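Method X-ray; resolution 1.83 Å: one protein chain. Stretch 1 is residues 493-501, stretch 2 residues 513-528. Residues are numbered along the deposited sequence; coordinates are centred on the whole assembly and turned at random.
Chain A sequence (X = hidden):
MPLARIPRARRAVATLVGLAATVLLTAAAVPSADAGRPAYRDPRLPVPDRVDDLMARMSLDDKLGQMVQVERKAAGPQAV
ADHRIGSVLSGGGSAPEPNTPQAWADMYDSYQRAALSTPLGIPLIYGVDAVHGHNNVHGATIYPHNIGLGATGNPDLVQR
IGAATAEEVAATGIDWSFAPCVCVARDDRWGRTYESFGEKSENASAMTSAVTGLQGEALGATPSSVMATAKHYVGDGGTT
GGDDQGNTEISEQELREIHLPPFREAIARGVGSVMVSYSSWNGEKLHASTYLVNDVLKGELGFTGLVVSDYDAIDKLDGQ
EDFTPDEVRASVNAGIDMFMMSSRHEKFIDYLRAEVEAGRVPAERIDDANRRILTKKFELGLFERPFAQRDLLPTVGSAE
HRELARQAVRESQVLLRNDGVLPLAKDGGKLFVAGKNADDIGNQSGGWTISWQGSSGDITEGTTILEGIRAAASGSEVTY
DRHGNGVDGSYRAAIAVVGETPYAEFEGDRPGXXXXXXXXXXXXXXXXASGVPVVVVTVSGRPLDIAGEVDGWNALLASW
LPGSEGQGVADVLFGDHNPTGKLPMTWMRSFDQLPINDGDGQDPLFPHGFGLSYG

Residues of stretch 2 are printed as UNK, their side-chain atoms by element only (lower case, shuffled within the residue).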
# COMPACT_ATOMS: atom_id res chain seq x y z
N ALA A 493 4.26 14.97 33.05
CA ALA A 493 4.49 13.75 32.29
C ALA A 493 5.39 14.09 31.11
O ALA A 493 5.45 15.24 30.68
CB ALA A 493 3.19 13.11 31.79
N ALA A 494 6.09 13.08 30.61
CA ALA A 494 6.94 13.24 29.44
C ALA A 494 6.55 12.19 28.41
O ALA A 494 6.40 11.01 28.75
CB ALA A 494 8.43 13.12 29.79
N ILE A 495 6.42 12.61 27.15
CA ILE A 495 6.00 11.75 26.05
C ILE A 495 7.15 11.66 25.06
O ILE A 495 7.60 12.68 24.53
CB ILE A 495 4.73 12.29 25.35
CG1 ILE A 495 3.61 12.47 26.38
CG2 ILE A 495 4.29 11.35 24.21
CD1 ILE A 495 2.53 13.42 25.90
N ALA A 496 7.61 10.44 24.79
CA ALA A 496 8.73 10.20 23.89
C ALA A 496 8.19 9.48 22.66
O ALA A 496 7.83 8.30 22.74
CB ALA A 496 9.83 9.39 24.57
N VAL A 497 8.13 10.17 21.53
CA VAL A 497 7.61 9.60 20.29
C VAL A 497 8.83 9.18 19.48
O VAL A 497 9.50 10.01 18.87
CB VAL A 497 6.73 10.59 19.53
CG1 VAL A 497 5.97 9.86 18.42
CG2 VAL A 497 5.75 11.25 20.49
N VAL A 498 9.10 7.87 19.47
CA VAL A 498 10.33 7.32 18.90
C VAL A 498 9.97 6.37 17.75
O VAL A 498 8.81 6.30 17.33
CB VAL A 498 11.14 6.59 19.99
CG1 VAL A 498 11.53 7.57 21.13
CG2 VAL A 498 10.35 5.43 20.56
N GLY A 499 10.96 5.64 17.22
CA GLY A 499 10.71 4.58 16.26
C GLY A 499 11.48 4.78 14.96
O GLY A 499 12.60 5.29 14.95
N GLU A 500 10.86 4.37 13.86
CA GLU A 500 11.56 4.31 12.58
C GLU A 500 11.36 5.58 11.77
O GLU A 500 10.40 6.33 11.98
CB GLU A 500 11.07 3.11 11.77
CG GLU A 500 11.07 1.80 12.52
CD GLU A 500 10.70 0.63 11.62
OE1 GLU A 500 9.51 0.49 11.27
OE2 GLU A 500 11.62 -0.13 11.25
N THR A 501 12.27 5.80 10.83
CA THR A 501 12.12 6.77 9.76
C THR A 501 11.63 6.06 8.50
O THR A 501 11.62 4.82 8.44
CB THR A 501 13.46 7.48 9.51
OG1 THR A 501 14.46 6.50 9.24
CG2 THR A 501 13.87 8.31 10.74
N UNK A 513 18.80 -6.25 13.00
CA UNK A 513 18.20 -5.99 14.30
C UNK A 513 17.04 -5.01 14.18
O UNK A 513 16.88 -4.29 13.20
N UNK A 514 16.21 -4.99 15.23
CA UNK A 514 15.06 -4.09 15.30
C UNK A 514 15.00 -3.33 16.63
O UNK A 514 13.92 -2.84 16.99
c UNK A 514 12.31 -6.16 13.46
c UNK A 514 13.13 -3.89 12.83
c UNK A 514 13.45 -5.16 13.60
c UNK A 514 13.75 -4.85 15.07
N UNK A 515 16.10 -3.21 17.35
CA UNK A 515 16.10 -2.42 18.56
C UNK A 515 16.01 -0.93 18.27
O UNK A 515 16.26 -0.46 17.17
N UNK A 516 15.65 -0.16 19.30
CA UNK A 516 15.65 1.28 19.15
C UNK A 516 17.06 1.77 18.87
O UNK A 516 18.04 1.27 19.43
c UNK A 516 13.30 2.21 22.13
c UNK A 516 15.11 1.94 20.43
c UNK A 516 12.77 2.29 19.69
c UNK A 516 13.65 1.66 20.76
N UNK A 517 17.18 2.75 17.97
CA UNK A 517 18.48 3.32 17.68
C UNK A 517 19.00 4.10 18.88
O UNK A 517 18.33 4.23 19.92
c UNK A 517 18.44 4.17 16.40
o UNK A 517 17.12 5.90 15.44
c UNK A 517 17.52 5.38 16.51
o UNK A 517 17.22 5.85 17.63
N UNK A 518 20.22 4.62 18.76
CA UNK A 518 20.85 5.18 19.95
C UNK A 518 20.22 6.51 20.33
O UNK A 518 20.18 6.85 21.52
c UNK A 518 23.04 3.93 19.75
c UNK A 518 22.36 5.30 19.74
c UNK A 518 24.52 3.97 20.11
o UNK A 518 25.09 2.89 20.42
o UNK A 518 25.11 5.07 20.10
N UNK A 519 19.68 7.24 19.36
CA UNK A 519 19.00 8.48 19.68
C UNK A 519 17.74 8.21 20.50
O UNK A 519 17.51 8.86 21.53
o UNK A 519 16.55 12.18 17.59
c UNK A 519 17.75 10.45 18.69
c UNK A 519 17.32 11.21 17.43
c UNK A 519 18.65 9.25 18.41
o UNK A 519 17.75 10.86 16.31
N UNK A 520 16.91 7.26 20.06
CA UNK A 520 15.68 6.97 20.80
C UNK A 520 15.98 6.52 22.22
O UNK A 520 15.27 6.91 23.16
o UNK A 520 13.73 5.49 18.03
o UNK A 520 14.40 7.54 18.38
c UNK A 520 14.30 6.34 18.74
c UNK A 520 14.87 5.88 20.08
N UNK A 521 17.01 5.69 22.41
CA UNK A 521 17.28 5.19 23.76
C UNK A 521 17.90 6.28 24.64
O UNK A 521 17.59 6.35 25.83
c UNK A 521 18.17 3.95 23.70
n UNK A 521 21.37 1.21 21.23
n UNK A 521 19.22 1.26 22.03
n UNK A 521 20.94 2.01 23.35
c UNK A 521 20.51 1.50 22.20
c UNK A 521 18.21 1.56 23.04
c UNK A 521 17.62 2.89 22.78
N UNK A 522 18.76 7.13 24.07
CA UNK A 522 19.27 8.28 24.80
C UNK A 522 18.15 9.23 25.23
O UNK A 522 18.14 9.72 26.36
c UNK A 522 20.29 9.04 23.94
N UNK A 523 17.21 9.51 24.33
CA UNK A 523 16.14 10.44 24.67
C UNK A 523 15.21 9.87 25.74
O UNK A 523 14.83 10.57 26.68
o UNK A 523 16.20 11.59 22.56
c UNK A 523 15.36 10.80 23.41
c UNK A 523 14.11 11.61 23.76
N UNK A 524 14.85 8.59 25.62
CA UNK A 524 14.00 7.99 26.65
C UNK A 524 14.73 7.96 27.99
O UNK A 524 14.12 8.22 29.04
c UNK A 524 12.62 6.63 25.02
c UNK A 524 13.55 6.57 26.23
c UNK A 524 12.88 5.87 27.40
c UNK A 524 12.37 5.25 24.39
N UNK A 525 16.03 7.65 27.98
CA UNK A 525 16.78 7.62 29.24
C UNK A 525 16.83 9.00 29.87
O UNK A 525 16.68 9.15 31.09
c UNK A 525 18.19 7.08 29.00
N UNK A 526 17.03 10.04 29.05
CA UNK A 526 17.02 11.40 29.57
C UNK A 526 15.67 11.74 30.20
O UNK A 526 15.63 12.41 31.24
c UNK A 526 17.55 13.81 28.91
c UNK A 526 19.17 14.23 27.06
c UNK A 526 17.89 14.70 27.73
n UNK A 526 20.34 14.41 27.96
c UNK A 526 17.35 12.38 28.44
N UNK A 527 14.57 11.29 29.59
CA UNK A 527 13.25 11.56 30.15
C UNK A 527 13.02 10.77 31.43
O UNK A 527 12.47 11.30 32.40
c UNK A 527 12.05 12.00 27.83
c UNK A 527 10.67 11.78 27.21
c UNK A 527 12.15 11.22 29.15
c UNK A 527 12.32 13.46 28.04
N UNK A 528 13.40 9.49 31.45
CA UNK A 528 13.22 8.73 32.68
C UNK A 528 14.07 9.30 33.81
O UNK A 528 13.63 9.29 34.97
c UNK A 528 12.65 5.09 31.46
c UNK A 528 12.69 6.61 31.36
n UNK A 528 13.95 4.54 31.83
c UNK A 528 13.55 7.26 32.44
c UNK A 528 14.20 3.89 32.96
n UNK A 528 13.24 3.68 33.86
n UNK A 528 15.42 3.44 33.19

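Position 513 has no side-chain atoms, and its phi/psi of 146/163 would jam a CB against the carbonyl O of the residue before. It is Gly 513. Position 514 has four carbons, forked at the second. One fork tip lies 4.3 Å from OE2 of Glu 500. This is Leu 514, and the tip is its CD2. Position 515 again has no side-chain atoms. A CB would have room here, so the absence of atoms alone identifies Gly 515.

Position 516 carries four carbons forked at the second, with one tip 4.1 Å from CG2 of Val 498. It is Leu 516, touching through CD2. Position 517 has two carbons, the second bearing two oxygens. That is the short carboxylate of Asp 517. It sits right before the helix as the N-cap, and its OD1 accepts from N of position 520 at 2.8 Å.

Position 518 opens the helix with three carbons, the third bearing two oxygens. It is exposed and does not reach the strand: Glu 518. Position 519 has the same pattern, extended with chi1 and chi2 both t, and also misses the strand. It is Glu 519.

Position 520 has two carbons, the second carrying two oxygens. One oxygen is 2.9 Å from N of Gly 499, and the carboxylate carbon is 3.4 Å from CB of Val 498. This is Asp 520; the oxygen is OD2 and the carbon CG.

Position 521 shows three carbons, a nitrogen, then a carbon with two more nitrogens, and points away from the strand. It is Arg 521. Its NE donates to O of Leu 516 at 2.9 Å. Position 522 has a single carbon on the exposed side: Ala 522. Position 523 has one carbon bearing an oxygen and a carbon. Its CB points toward the strand, but its methyl carbon stays 4.9 Å from CB of Ala 496. It is Thr 523.

Position 524 has four carbons, forked at the first, with one arm two carbons long. The arm's first carbon is 4.0 Å from CB of Ala 496, and its tip is 4.1 Å from CG1 of Val 498. This is Ile 524; the atoms are CG1 and CD1. Position 525 has one carbon, out of reach: Ala 525. Position 526 has four carbons in a row ending in nitrogen. It is Lys 526, which touches a crystal neighbour.

Position 527 has four carbons forked at the second. One tip is 3.7 Å from CB of Ala 494 and 3.7 Å from CB of Ala 496. It is Leu 527, and that tip is CD1. Position 528 repeats the pattern of 521 and points away. It is Arg 528.

The helix runs nearly antiparallel to the strand, at 160°, with axes 8.3 Å apart. Ala 494, Ala 496 and Val 498 point toward it. The small alanines leave space for Leu 527 and Ile 524. At the helix start, Gly 499 N donates to Asp 520 OD2 (2.9 Å, 158°), the one hydrogen bond in a largely apolar contact.

Stretch 2 (513-528) GLGLDEEDRATIAKLR
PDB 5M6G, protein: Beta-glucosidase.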